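Local coordinates for phosphate binding protein (Planctomyces limnophilus, PDB 4JWO) that probably binds phosphate as the solute-binding component of a system that transports it across the cytoplasmic membrane, at residues Ser96-Glu108 against Thr113-Cys127. Numbering follows the deposited sequence.
Sequences SGTGGGFKKFIAE and TGASRPITEKEAAEC. With SO4 (sulfate ion), chain B.
Thr98 lays its methyl CG2 over the centre of one face of the Arg117 guanidinium, 3.6 Å from CZ, while its hydroxyl serves the anion site. With chi1 at -67°, OG1 sits beside the backbone N and CG2 anti to it, so the branched residue does both jobs. Thr98 OG1 accepts a nearly straight bond from Ser116 N (2.9 Å, 170°) and donates to sulfate O2, as does Ser116 OG in one of two conformers. Thr98 N, in the first turn of helix 98-106, donates to sulfate O3 at 3.3 Å. The guanidinium is turned instead to Glu123: NH1 and NH2 each meet one carboxylate oxygen, end-on, NH2 to OE2 at 2.9 Å. Glu123 OE1 also accepts from Thr120 N in a capping box, tying the start of helix 121-129 to the arginine. The flat Phe102 ring lies within 12° of parallel to the guanidinium; its CD2 is 3.4 Å from Glu123 OE1, and Ile119 CG1 lies over one face. Gly101, lacking a side chain, lets Thr113 OG1 approach its C to 3.4 Å; a water accepts from Thr113 OG1 and donates to Thr98 O and Gly114 O. Ser68 OG and Ser69 N also bond the sulfate. An oxyanion held by hydroxyls and a helix N-terminus is characteristic of PstS-type binding proteins, and the sulfate probably marks the phosphate site.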
loop_
_atom_site.group_PDB
_atom_site.type_symbol
_atom_site.label_atom_id
_atom_site.label_comp_id
_atom_site.label_asym_id
_atom_site.label_seq_id
_atom_site.Cartn_x
_atom_site.Cartn_y
_atom_site.Cartn_z
ATOM N N SER A 96 13.475 4.499 -1.859
ATOM C CA SER A 96 13.685 5.030 -3.202
ATOM C C SER A 96 12.455 4.933 -4.097
ATOM O O SER A 96 12.422 5.524 -5.177
ATOM C CB SER A 96 14.860 4.316 -3.874
ATOM O OG SER A 96 16.038 4.524 -3.123
ATOM N N GLY A 97 11.451 4.187 -3.647
ATOM C CA GLY A 97 10.260 3.930 -4.438
ATOM C C GLY A 97 10.317 2.522 -5.002
ATOM O O GLY A 97 11.348 1.865 -4.910
ATOM N N THR A 98 9.222 2.051 -5.581
ATOM C CA THR A 98 9.227 0.709 -6.156
ATOM C C THR A 98 10.191 0.648 -7.327
ATOM O O THR A 98 11.065 -0.213 -7.371
ATOM C CB THR A 98 7.832 0.260 -6.612
ATOM O OG1 THR A 98 6.981 0.092 -5.468
ATOM C CG2 THR A 98 7.926 -1.064 -7.341
ATOM N N GLY A 99 10.037 1.577 -8.265
ATOM C CA GLY A 99 10.889 1.620 -9.439
ATOM C C GLY A 99 12.309 2.013 -9.087
ATOM O O GLY A 99 13.268 1.453 -9.623
ATOM N N GLY A 100 12.444 2.987 -8.190
ATOM C CA GLY A 100 13.751 3.408 -7.720
ATOM C C GLY A 100 14.456 2.268 -7.015
ATOM O O GLY A 100 15.648 2.061 -7.196
ATOM N N GLY A 101 13.706 1.519 -6.209
ATOM C CA GLY A 101 14.255 0.361 -5.529
ATOM C C GLY A 101 14.683 -0.734 -6.494
ATOM O O GLY A 101 15.727 -1.353 -6.321
ATOM N N PHE A 102 13.861 -0.992 -7.504
ATOM C CA PHE A 102 14.225 -1.978 -8.515
ATOM C C PHE A 102 15.458 -1.539 -9.310
ATOM O O PHE A 102 16.242 -2.378 -9.761
ATOM C CB PHE A 102 13.053 -2.256 -9.465
ATOM C CG PHE A 102 12.106 -3.324 -8.979
ATOM C CD1 PHE A 102 12.560 -4.605 -8.690
ATOM C CD2 PHE A 102 10.756 -3.055 -8.851
ATOM C CE1 PHE A 102 11.672 -5.594 -8.260
ATOM C CE2 PHE A 102 9.864 -4.042 -8.421
ATOM C CZ PHE A 102 10.330 -5.305 -8.127
ATOM N N LYS A 103 15.627 -0.228 -9.488
ATOM C CA LYS A 103 16.777 0.305 -10.222
ATOM C C LYS A 103 18.073 0.003 -9.484
ATOM O O LYS A 103 19.085 -0.329 -10.096
ATOM C CB LYS A 103 16.644 1.819 -10.440
ATOM C CG LYS A 103 15.722 2.237 -11.590
ATOM C CD LYS A 103 15.544 3.757 -11.641
ATOM C CE LYS A 103 14.796 4.204 -12.897
ATOM N NZ LYS A 103 14.641 5.694 -12.953
ATOM N N LYS A 104 18.039 0.138 -8.163
ATOM C CA LYS A 104 19.186 -0.194 -7.331
ATOM C C LYS A 104 19.355 -1.700 -7.208
ATOM O O LYS A 104 20.463 -2.202 -7.062
ATOM C CB LYS A 104 19.052 0.437 -5.944
ATOM C CG LYS A 104 18.974 1.956 -5.951
ATOM C CD LYS A 104 19.550 2.536 -4.666
ATOM C CE LYS A 104 19.376 4.044 -4.597
ATOM N NZ LYS A 104 20.013 4.623 -3.378
ATOM N N PHE A 105 18.236 -2.412 -7.257
ATOM C CA PHE A 105 18.220 -3.867 -7.230
ATOM C C PHE A 105 18.942 -4.401 -8.456
ATOM O O PHE A 105 19.794 -5.277 -8.355
ATOM C CB PHE A 105 16.766 -4.338 -7.237
ATOM C CG PHE A 105 16.579 -5.798 -6.909
ATOM C CD1 PHE A 105 16.795 -6.272 -5.624
ATOM C CD2 PHE A 105 16.144 -6.688 -7.880
ATOM C CE1 PHE A 105 16.590 -7.613 -5.315
ATOM C CE2 PHE A 105 15.937 -8.033 -7.579
ATOM C CZ PHE A 105 16.160 -8.495 -6.293
ATOM N N ILE A 106 18.592 -3.854 -9.614
ATOM C CA ILE A 106 19.208 -4.245 -10.881
ATOM C C ILE A 106 20.686 -3.841 -10.912
ATOM O O ILE A 106 21.523 -4.571 -11.446
ATOM C CB ILE A 106 18.444 -3.637 -12.086
ATOM C CG1 ILE A 106 17.080 -4.316 -12.235
ATOM C CG2 ILE A 106 19.240 -3.777 -13.377
ATOM C CD1 ILE A 106 16.058 -3.486 -12.994
ATOM N N ALA A 107 21.003 -2.691 -10.323
ATOM C CA ALA A 107 22.388 -2.226 -10.238
ATOM C C ALA A 107 23.177 -2.956 -9.146
ATOM O O ALA A 107 24.370 -2.695 -8.952
ATOM C CB ALA A 107 22.433 -0.717 -10.017
ATOM N N GLU A 108 22.500 -3.862 -8.441
ATOM C CA GLU A 108 23.104 -4.699 -7.401
ATOM C C GLU A 108 23.717 -3.892 -6.262
ATOM O O GLU A 108 24.794 -4.219 -5.765
ATOM C CB GLU A 108 24.131 -5.661 -8.004
ATOM C CG GLU A 108 23.516 -6.642 -8.990
ATOM C CD GLU A 108 24.464 -7.754 -9.388
ATOM O OE1 GLU A 108 25.345 -7.516 -10.242
ATOM O OE2 GLU A 108 24.326 -8.869 -8.838
ATOM N N THR A 113 14.356 -5.511 -1.832
ATOM C CA THR A 113 13.572 -4.355 -2.245
ATOM C C THR A 113 12.065 -4.583 -2.079
ATOM O O THR A 113 11.548 -5.665 -2.374
ATOM C CB THR A 113 13.956 -3.883 -3.670
ATOM O OG1 THR A 113 13.432 -2.569 -3.898
ATOM C CG2 THR A 113 13.448 -4.848 -4.732
ATOM N N GLY A 114 11.387 -3.561 -1.571
ATOM C CA GLY A 114 9.948 -3.610 -1.333
ATOM C C GLY A 114 9.221 -3.013 -2.520
ATOM O O GLY A 114 9.629 -1.972 -3.034
ATOM N N ALA A 115 8.154 -3.667 -2.970
ATOM C CA ALA A 115 7.463 -3.232 -4.176
ATOM C C ALA A 115 5.969 -3.155 -3.937
ATOM O O ALA A 115 5.392 -4.051 -3.320
ATOM C CB ALA A 115 7.753 -4.184 -5.317
ATOM N N SER A 116 5.347 -2.088 -4.428
ATOM C CA SER A 116 3.899 -1.967 -4.289
ATOM C C SER A 116 3.202 -2.542 -5.516
ATOM O O SER A 116 1.990 -2.459 -5.646
ATOM C CB SER A 116 3.492 -0.515 -4.086
ATOM O OG SER A 116 3.785 0.245 -5.236
ATOM N N ARG A 117 3.983 -3.140 -6.403
ATOM C CA ARG A 117 3.452 -3.824 -7.574
ATOM C C ARG A 117 4.451 -4.901 -7.920
ATOM O O ARG A 117 5.612 -4.807 -7.523
ATOM C CB ARG A 117 3.336 -2.854 -8.749
ATOM C CG ARG A 117 4.628 -2.115 -9.041
ATOM C CD ARG A 117 4.765 -1.733 -10.500
ATOM N NE ARG A 117 5.956 -0.910 -10.718
ATOM C CZ ARG A 117 7.189 -1.394 -10.828
ATOM N NH1 ARG A 117 7.392 -2.702 -10.746
ATOM N NH2 ARG A 117 8.218 -0.571 -11.017
ATOM N N PRO A 118 4.023 -5.920 -8.670
ATOM C CA PRO A 118 4.993 -6.928 -9.100
ATOM C C PRO A 118 6.068 -6.314 -9.993
ATOM O O PRO A 118 5.823 -5.310 -10.670
ATOM C CB PRO A 118 4.141 -7.903 -9.911
ATOM C CG PRO A 118 2.752 -7.712 -9.407
ATOM C CD PRO A 118 2.654 -6.251 -9.104
ATOM N N ILE A 119 7.253 -6.916 -9.982
ATOM C CA ILE A 119 8.311 -6.585 -10.925
ATOM C C ILE A 119 7.769 -6.579 -12.357
ATOM O O ILE A 119 6.968 -7.441 -12.724
ATOM C CB ILE A 119 9.483 -7.583 -10.770
ATOM C CG1 ILE A 119 10.715 -7.130 -11.551
ATOM C CG2 ILE A 119 9.071 -9.016 -11.153
ATOM C CD1 ILE A 119 11.889 -8.051 -11.350
ATOM N N THR A 120 8.179 -5.597 -13.157
ATOM C CA THR A 120 7.710 -5.515 -14.543
ATOM C C THR A 120 8.469 -6.479 -15.444
ATOM O O THR A 120 9.529 -6.981 -15.077
ATOM C CB THR A 120 7.846 -4.094 -15.132
ATOM O OG1 THR A 120 9.233 -3.779 -15.295
ATOM C CG2 THR A 120 7.182 -3.064 -14.230
ATOM N N GLU A 121 7.913 -6.736 -16.627
ATOM C CA GLU A 121 8.596 -7.547 -17.624
ATOM C C GLU A 121 9.949 -6.943 -17.951
ATOM O O GLU A 121 10.929 -7.666 -18.090
ATOM C CB GLU A 121 7.768 -7.658 -18.902
ATOM C CG GLU A 121 6.634 -8.661 -18.832
ATOM C CD GLU A 121 6.094 -9.003 -20.206
ATOM O OE1 GLU A 121 4.946 -9.490 -20.289
ATOM O OE2 GLU A 121 6.822 -8.789 -21.202
ATOM N N LYS A 122 10.004 -5.618 -18.070
ATOM C CA LYS A 122 11.263 -4.953 -18.406
ATOM C C LYS A 122 12.259 -5.072 -17.261
ATOM O O LYS A 122 13.430 -5.365 -17.485
ATOM C CB LYS A 122 11.061 -3.479 -18.789
ATOM C CG LYS A 122 12.353 -2.790 -19.225
ATOM C CD LYS A 122 12.145 -1.334 -19.636
ATOM C CE LYS A 122 13.471 -0.694 -20.047
ATOM N NZ LYS A 122 13.338 0.743 -20.423
ATOM N N GLU A 123 11.793 -4.849 -16.033
ATOM C CA GLU A 123 12.657 -5.002 -14.869
ATOM C C GLU A 123 13.117 -6.445 -14.718
ATOM O O GLU A 123 14.271 -6.709 -14.397
ATOM C CB GLU A 123 11.955 -4.519 -13.595
ATOM C CG GLU A 123 11.814 -3.015 -13.502
ATOM C CD GLU A 123 10.742 -2.583 -12.519
ATOM O OE1 GLU A 123 9.886 -3.420 -12.149
ATOM O OE2 GLU A 123 10.757 -1.396 -12.115
ATOM N N ALA A 124 12.212 -7.384 -14.961
ATOM C CA ALA A 124 12.563 -8.797 -14.897
ATOM C C ALA A 124 13.622 -9.158 -15.937
ATOM O O ALA A 124 14.558 -9.898 -15.646
ATOM C CB ALA A 124 11.330 -9.659 -15.078
ATOM N N ALA A 125 13.472 -8.628 -17.146
ATOM C CA ALA A 125 14.438 -8.890 -18.208
ATOM C C ALA A 125 15.796 -8.275 -17.875
ATOM O O ALA A 125 16.833 -8.873 -18.157
ATOM C CB ALA A 125 13.929 -8.373 -19.547
ATOM N N GLU A 126 15.790 -7.085 -17.276
ATOM C CA GLU A 126 17.039 -6.438 -16.867
ATOM C C GLU A 126 17.724 -7.272 -15.795
ATOM O O GLU A 126 18.947 -7.382 -15.764
ATOM C CB GLU A 126 16.803 -5.005 -16.361
ATOM C CG GLU A 126 16.422 -4.007 -17.446
ATOM C CD GLU A 126 16.560 -2.555 -17.005
ATOM O OE1 GLU A 126 17.440 -2.256 -16.168
ATOM O OE2 GLU A 126 15.790 -1.707 -17.506
ATOM N N CYS A 127 16.919 -7.865 -14.917
ATOM C CA CYS A 127 17.438 -8.760 -13.893
ATOM C C CYS A 127 18.074 -9.998 -14.515
ATOM O O CYS A 127 19.225 -10.327 -14.221
ATOM C CB CYS A 127 16.330 -9.165 -12.917
ATOM S SG CYS A 127 15.917 -7.870 -11.729
HETATM S S SO4 B . 5.803 3.423 -4.726
HETATM O O1 SO4 B . 4.595 4.230 -4.604
HETATM O O2 SO4 B . 5.499 2.004 -4.611
HETATM O O3 SO4 B . 6.381 3.667 -6.036
HETATM O O4 SO4 B . 6.729 3.802 -3.652
HETATM O O HOH W 1 11.189 -2.134 -5.328
HETATM O O HOH W 2 12.716 0.280 -12.308
#